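Local structure of calcium uptake protein 3, mitochondrial (Homo sapiens, 6AGI) at residues Phe32-Pro35 against Tyr36-Ile39; Gln325-Phe328 against Lys329-Val332; Ile351-Val354 against Asp355-Gln359. The protein senses matrix calcium through its EF-hands and, as a disulfide-linked heterodimer with MICU1, regulates the mitochondrial calcium uniporter channel. One frame throughout, in Å; residues are numbered along the deposited sequence.

Contact 1 of 3, residues Phe32-Pro35 against Tyr36-Ile39; sequences FMTP and YDFI
Asp-37 folds back over Thr-34 at the start of helix 35-43, and its side chain touches the preceding chain from CB to its tip. Its CB lies 3.4 Å from Thr-34 O and also meets Met-33 CG at 3.5 Å. With CG anti to its own carbonyl carbon (chi1 -75°), the carboxylate is carried back toward the residues that precede the helix. There OD2 accepts the backbone N-H of Thr-34 at 3.1 Å, an almost straight bond (169°) arriving on the anti side of the oxygen. Thr-34 OG1 gives the same OD2 a second, weak bond, and OD2 is also hydrogen-bonded to Ser-24 OG, so three partners hold this one oxygen. OD1 stays farther off, 3.9 Å from Thr-34 OG1. In return, Asp-37 N donates to Thr-34 OG1 at 3.2 Å. Beneath this polar exchange Phe-38 N reaches Thr-34 O at 2.9 Å, while Met-33 SD rests at the edge of the Phe-38 ring, 4.1 Å from Phe-38 CB. Both of these side chains also touch Tyr-93 of helix 90-101. The reciprocal side-chain-to-backbone pair is a capping box with Thr-34 as N-cap, and it starts helix 35-43 shortly after strand 30-32.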
# COMPACT_ATOMS: atom_id res chain seq x y z
N PHE B 32 19.91 -20.99 -14.97
CA PHE B 32 18.66 -21.37 -14.34
C PHE B 32 18.84 -21.70 -12.87
O PHE B 32 19.90 -22.13 -12.41
CB PHE B 32 17.99 -22.58 -15.02
CG PHE B 32 17.57 -22.32 -16.41
CD1 PHE B 32 16.39 -21.67 -16.67
CD2 PHE B 32 18.37 -22.71 -17.46
CE1 PHE B 32 16.00 -21.41 -17.97
CE2 PHE B 32 18.00 -22.46 -18.77
CZ PHE B 32 16.81 -21.82 -19.03
N MET B 33 17.73 -21.58 -12.18
CA MET B 33 17.58 -21.96 -10.79
C MET B 33 16.80 -23.27 -10.79
O MET B 33 15.92 -23.46 -11.64
CB MET B 33 16.81 -20.81 -10.13
CG MET B 33 17.00 -20.48 -8.68
SD MET B 33 16.25 -18.85 -8.40
CE MET B 33 17.57 -18.04 -7.56
N THR B 34 17.14 -24.20 -9.91
CA THR B 34 16.21 -25.31 -9.69
C THR B 34 15.21 -24.93 -8.61
O THR B 34 15.38 -23.92 -7.92
CB THR B 34 16.96 -26.57 -9.30
OG1 THR B 34 17.75 -26.31 -8.14
CG2 THR B 34 17.81 -27.04 -10.44
N PRO B 35 14.14 -25.71 -8.44
CA PRO B 35 13.21 -25.40 -7.34
C PRO B 35 13.90 -25.41 -5.99
O PRO B 35 13.62 -24.53 -5.15
CB PRO B 35 12.15 -26.49 -7.47
CG PRO B 35 12.17 -26.82 -8.94
CD PRO B 35 13.60 -26.75 -9.35
N TYR B 36 14.84 -26.33 -5.75
CA TYR B 36 15.61 -26.26 -4.51
C TYR B 36 16.42 -24.96 -4.45
O TYR B 36 16.40 -24.25 -3.43
CB TYR B 36 16.53 -27.49 -4.35
CG TYR B 36 17.16 -27.61 -2.98
CD1 TYR B 36 16.46 -27.23 -1.84
CD2 TYR B 36 18.44 -28.11 -2.82
CE1 TYR B 36 17.03 -27.34 -0.57
CE2 TYR B 36 19.03 -28.22 -1.55
CZ TYR B 36 18.31 -27.83 -0.43
OH TYR B 36 18.86 -27.94 0.85
N ASP B 37 17.07 -24.58 -5.56
CA ASP B 37 17.86 -23.36 -5.54
C ASP B 37 17.01 -22.15 -5.23
O ASP B 37 17.48 -21.23 -4.53
CB ASP B 37 18.54 -23.11 -6.89
CG ASP B 37 19.70 -24.01 -7.15
OD1 ASP B 37 20.50 -24.25 -6.21
OD2 ASP B 37 19.85 -24.42 -8.32
N PHE B 38 15.76 -22.14 -5.69
CA PHE B 38 14.87 -21.06 -5.31
C PHE B 38 14.53 -21.09 -3.82
O PHE B 38 14.55 -20.05 -3.14
CB PHE B 38 13.63 -21.09 -6.18
CG PHE B 38 12.61 -20.11 -5.74
CD1 PHE B 38 12.74 -18.76 -6.04
CD2 PHE B 38 11.54 -20.53 -4.96
CE1 PHE B 38 11.82 -17.87 -5.60
CE2 PHE B 38 10.62 -19.63 -4.51
CZ PHE B 38 10.76 -18.29 -4.84
N ILE B 39 14.17 -22.27 -3.30
CA ILE B 39 13.90 -22.40 -1.87
C ILE B 39 15.06 -21.85 -1.04
O ILE B 39 14.85 -21.15 -0.04
CB ILE B 39 13.59 -23.86 -1.50
CG1 ILE B 39 12.30 -24.32 -2.22
CG2 ILE B 39 13.48 -24.00 0.01
CD1 ILE B 39 11.92 -25.77 -1.98

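Contact 2 of 3, residues Gln325-Phe328 against Lys329-Val332; sequences QDEF and KRAV
Lys-329 meets the first residues of helix 325-336 mainly through its backbone: its N donates to Gln-325 O at 2.9 Å, and its CB packs 3.4 Å from Asp-326 O. Farther out, the lysine chain bends at chi3 and leads away from the preceding turn, toward Pro-342 of the next helix. Arg-330 follows with a bond from its N to Asp-326 O, but its main contact is at the guanidinium. The side chain runs extended from CG to NE beside that of Glu-327, both pointing the same way, and the glutamate bends at chi2 (97°) to bring its carboxylate across. Glu-327 OE2 then forms a salt bridge with Arg-330 NH1 at 3.0 Å, meeting the guanidinium at its edge and close to its plane. The N-H reaches OE2 on its syn side but clearly out of the carboxylate plane, in a bent bond (143°), and the two flat groups are turned 57° apart. The guanidinium also donates to the carbonyl oxygens of Asn-112 and Met-113 of the second subunit, so the salt bridge lies at the dimer interface. Within the EF-hand domain pair, helix 325-336 is probably the outgoing helix of the hand paired with EF-hand 3, the one in whose loop calcium is seen. Ala-331 N donates to Glu-327 O from above the carbonyl plane, and Ala-331 CB sits 3.2 Å from that oxygen. Val-332 N bonds to Phe-328 O at 2.9 Å, while Val-332 CG2 approaches Phe-328 CE1 obliquely at 3.8 Å. The Phe-328 ring is further packed edge-to-face with Phe-309 and Phe-349.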
# COMPACT_ATOMS: atom_id res chain seq x y z
N GLN B 325 -2.84 -3.24 23.16
CA GLN B 325 -2.86 -4.54 22.51
C GLN B 325 -4.27 -4.98 22.16
O GLN B 325 -4.46 -5.67 21.15
CB GLN B 325 -2.20 -5.65 23.36
CG GLN B 325 -0.84 -5.33 23.90
CD GLN B 325 -0.20 -6.46 24.72
OE1 GLN B 325 0.83 -6.24 25.36
NE2 GLN B 325 -0.73 -7.68 24.61
N ASP B 326 -5.28 -4.54 22.91
CA ASP B 326 -6.63 -4.97 22.60
C ASP B 326 -7.10 -4.42 21.26
O ASP B 326 -7.51 -5.18 20.36
CB ASP B 326 -7.58 -4.57 23.72
CG ASP B 326 -7.44 -5.42 24.95
OD1 ASP B 326 -6.45 -5.27 25.70
OD2 ASP B 326 -8.35 -6.24 25.18
N GLU B 327 -7.07 -3.10 21.10
CA GLU B 327 -7.49 -2.54 19.83
C GLU B 327 -6.41 -2.67 18.77
O GLU B 327 -6.70 -2.46 17.58
CB GLU B 327 -7.95 -1.08 20.01
CG GLU B 327 -8.74 -0.53 18.79
CD GLU B 327 -10.28 -0.59 18.93
OE1 GLU B 327 -10.79 -0.82 20.06
OE2 GLU B 327 -10.98 -0.43 17.90
N PHE B 328 -5.18 -3.06 19.14
CA PHE B 328 -4.25 -3.51 18.10
C PHE B 328 -4.77 -4.80 17.48
O PHE B 328 -4.85 -4.92 16.24
CB PHE B 328 -2.84 -3.70 18.66
CG PHE B 328 -1.86 -4.25 17.66
CD1 PHE B 328 -1.78 -5.61 17.39
CD2 PHE B 328 -1.02 -3.41 16.96
CE1 PHE B 328 -0.88 -6.11 16.47
CE2 PHE B 328 -0.12 -3.90 16.04
CZ PHE B 328 -0.05 -5.25 15.80
N LYS B 329 -5.14 -5.77 18.32
CA LYS B 329 -5.73 -7.00 17.80
C LYS B 329 -6.99 -6.70 16.99
O LYS B 329 -7.19 -7.25 15.89
CB LYS B 329 -6.05 -7.95 18.95
CG LYS B 329 -7.12 -8.96 18.55
CD LYS B 329 -7.10 -10.21 19.38
CE LYS B 329 -6.66 -9.94 20.79
NZ LYS B 329 -7.27 -10.99 21.64
N ARG B 330 -7.84 -5.81 17.50
CA ARG B 330 -9.10 -5.59 16.82
C ARG B 330 -8.89 -4.87 15.49
O ARG B 330 -9.55 -5.19 14.49
CB ARG B 330 -10.05 -4.80 17.72
CG ARG B 330 -11.34 -4.52 17.03
CD ARG B 330 -12.45 -4.06 17.95
NE ARG B 330 -13.66 -3.97 17.15
CZ ARG B 330 -13.96 -2.94 16.36
NH1 ARG B 330 -13.19 -1.86 16.37
NH2 ARG B 330 -15.07 -2.97 15.64
N ALA B 331 -7.91 -3.95 15.44
CA ALA B 331 -7.56 -3.31 14.18
C ALA B 331 -7.04 -4.35 13.19
O ALA B 331 -7.40 -4.31 12.00
CB ALA B 331 -6.51 -2.22 14.41
N VAL B 332 -6.24 -5.30 13.67
CA VAL B 332 -5.76 -6.34 12.77
C VAL B 332 -6.94 -7.08 12.18
O VAL B 332 -7.07 -7.17 10.95
CB VAL B 332 -4.80 -7.29 13.51
CG1 VAL B 332 -4.65 -8.63 12.77
CG2 VAL B 332 -3.42 -6.65 13.69

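Contact 3 of 3, residues Ile351-Val354 against Asp355-Gln359; sequences IFDV and DKDDQ. With CA (calcium ion), chain G.
Asp-353 and Asp-355 reach the same calcium ion by different torsions: in Asp-353, CG stands opposite its backbone N (chi1 159°), whereas in Asp-355 it is tucked between the backbone N and the carbonyl carbon (chi1 60°), as it is in Asp-357. The side chains of Asp-353 and Asp-355 cross at about a right angle; the contact between their nearest oxygens is too short in the model to be taken literally. Asp-353 OD1 binds calcium at 2.4 Å, and both oxygens of Asp-355 are ligands. Asp-357 OD1 binds at 2.2 Å, with its OD2 at a longer 2.8 Å from the ion, and the backbone O of Gln-359 coordinates at 2.1 Å. Glu-364 OE2, farther along the chain, completes the site. The ligands stand at alternate positions of the loop, followed by this glutamate, which is the ligand spacing of a canonical EF-hand, and the calcium holds their negative groups together.

Backbone N-H groups hold the carboxylates in turn. Asp-353 OD2 receives Asp-358 N at 2.8 Å from above the carboxylate plane. The N-H of Asp-357 is shared between Asp-353 OD1 and Asp-355 OD1, the latter met from above its plane in an Asx turn; the sharing is uncertain because the positions of these two oxygens are doubtful. Lys-356 and Asp-358 both adopt positive phi, letting the chain wind tightly round the ion.

The loop follows helix 342-352, whose last turn is buried: Ile-351 packs on Phe-277 of helix 274-284, and Phe-352 on Leu-265 of helix 258-265. At its other end the loop runs on into the short strand 359-360, which pairs antiparallel with strand 323-324.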
# COMPACT_ATOMS: atom_id res chain seq x y z
N ILE B 351 8.30 -7.39 21.57
CA ILE B 351 9.39 -7.26 20.62
C ILE B 351 9.60 -5.79 20.24
O ILE B 351 10.72 -5.28 20.31
CB ILE B 351 9.14 -8.15 19.39
CG1 ILE B 351 9.20 -9.62 19.78
CG2 ILE B 351 10.16 -7.89 18.30
CD1 ILE B 351 8.72 -10.53 18.69
N PHE B 352 8.52 -5.08 19.88
CA PHE B 352 8.64 -3.74 19.29
C PHE B 352 8.40 -2.57 20.25
O PHE B 352 8.74 -1.44 19.89
CB PHE B 352 7.66 -3.57 18.12
CG PHE B 352 7.88 -4.52 17.00
CD1 PHE B 352 8.75 -4.20 15.97
CD2 PHE B 352 7.21 -5.73 16.95
CE1 PHE B 352 8.96 -5.07 14.91
CE2 PHE B 352 7.41 -6.61 15.90
CZ PHE B 352 8.28 -6.28 14.87
N ASP B 353 7.78 -2.78 21.40
CA ASP B 353 7.45 -1.65 22.26
C ASP B 353 8.71 -1.36 23.08
O ASP B 353 9.02 -2.02 24.08
CB ASP B 353 6.24 -1.98 23.13
CG ASP B 353 6.14 -1.12 24.38
OD1 ASP B 353 6.48 0.07 24.36
OD2 ASP B 353 5.70 -1.68 25.41
N VAL B 354 9.52 -0.49 22.48
CA VAL B 354 10.78 0.01 23.03
C VAL B 354 10.58 0.99 24.17
O VAL B 354 11.28 0.95 25.18
CB VAL B 354 11.64 0.68 21.94
CG1 VAL B 354 12.02 -0.33 20.87
CG2 VAL B 354 10.90 1.86 21.32
N ASP B 355 9.62 1.89 23.98
CA ASP B 355 9.33 2.90 24.96
C ASP B 355 8.97 2.13 26.25
O ASP B 355 9.20 2.63 27.35
CB ASP B 355 8.15 3.77 24.52
CG ASP B 355 6.88 2.97 24.31
OD1 ASP B 355 6.92 1.74 24.51
OD2 ASP B 355 5.85 3.57 23.95
N LYS B 356 8.40 0.93 26.11
CA LYS B 356 7.95 0.13 27.26
C LYS B 356 6.72 0.75 27.97
O LYS B 356 6.67 0.83 29.20
CB LYS B 356 9.11 -0.04 28.27
CG LYS B 356 10.49 -0.31 27.65
CD LYS B 356 10.80 -1.79 27.47
CE LYS B 356 12.25 -2.01 26.99
NZ LYS B 356 12.94 -3.17 27.62
N ASP B 357 5.71 1.14 27.18
CA ASP B 357 4.42 1.61 27.70
C ASP B 357 3.34 0.55 27.60
O ASP B 357 2.19 0.83 27.95
CB ASP B 357 3.93 2.82 26.92
CG ASP B 357 3.77 2.51 25.46
OD1 ASP B 357 4.02 1.34 25.08
OD2 ASP B 357 3.32 3.39 24.69
N ASP B 358 3.66 -0.61 27.04
CA ASP B 358 2.68 -1.60 26.57
C ASP B 358 1.73 -0.97 25.55
O ASP B 358 0.54 -1.28 25.52
CB ASP B 358 1.91 -2.22 27.74
CG ASP B 358 1.56 -3.68 27.49
OD1 ASP B 358 2.34 -4.35 26.75
OD2 ASP B 358 0.52 -4.15 28.00
N GLN B 359 2.27 -0.10 24.69
CA GLN B 359 1.52 0.45 23.56
C GLN B 359 2.48 0.62 22.38
O GLN B 359 3.69 0.67 22.56
CB GLN B 359 0.86 1.80 23.91
CG GLN B 359 -0.26 1.73 24.96
CD GLN B 359 -1.14 2.96 24.97
OE1 GLN B 359 -2.29 2.92 25.43
NE2 GLN B 359 -0.62 4.08 24.47
CA CA G . 5.24 1.85 23.29

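Overall arrangement
The three contacts follow one another along the chain but fall into two groups in space. Contact 1, at the start of helix 35-43, lies on the opposite side of the chain's centre from the others; its centre is about 39 Å from that of contact 2 and 40 Å from that of contact 3. Contacts 2 and 3 share one EF-hand pair: helix 325-336 is followed by helix 342-352, and their centres are only about 15 Å apart, with Gln-325 lying next to Asp-358. Thus the calcium loop of EF-hand 3 adjoins a helix that meets the second subunit, whereas contact 1 stands away from the annotated calcium sites.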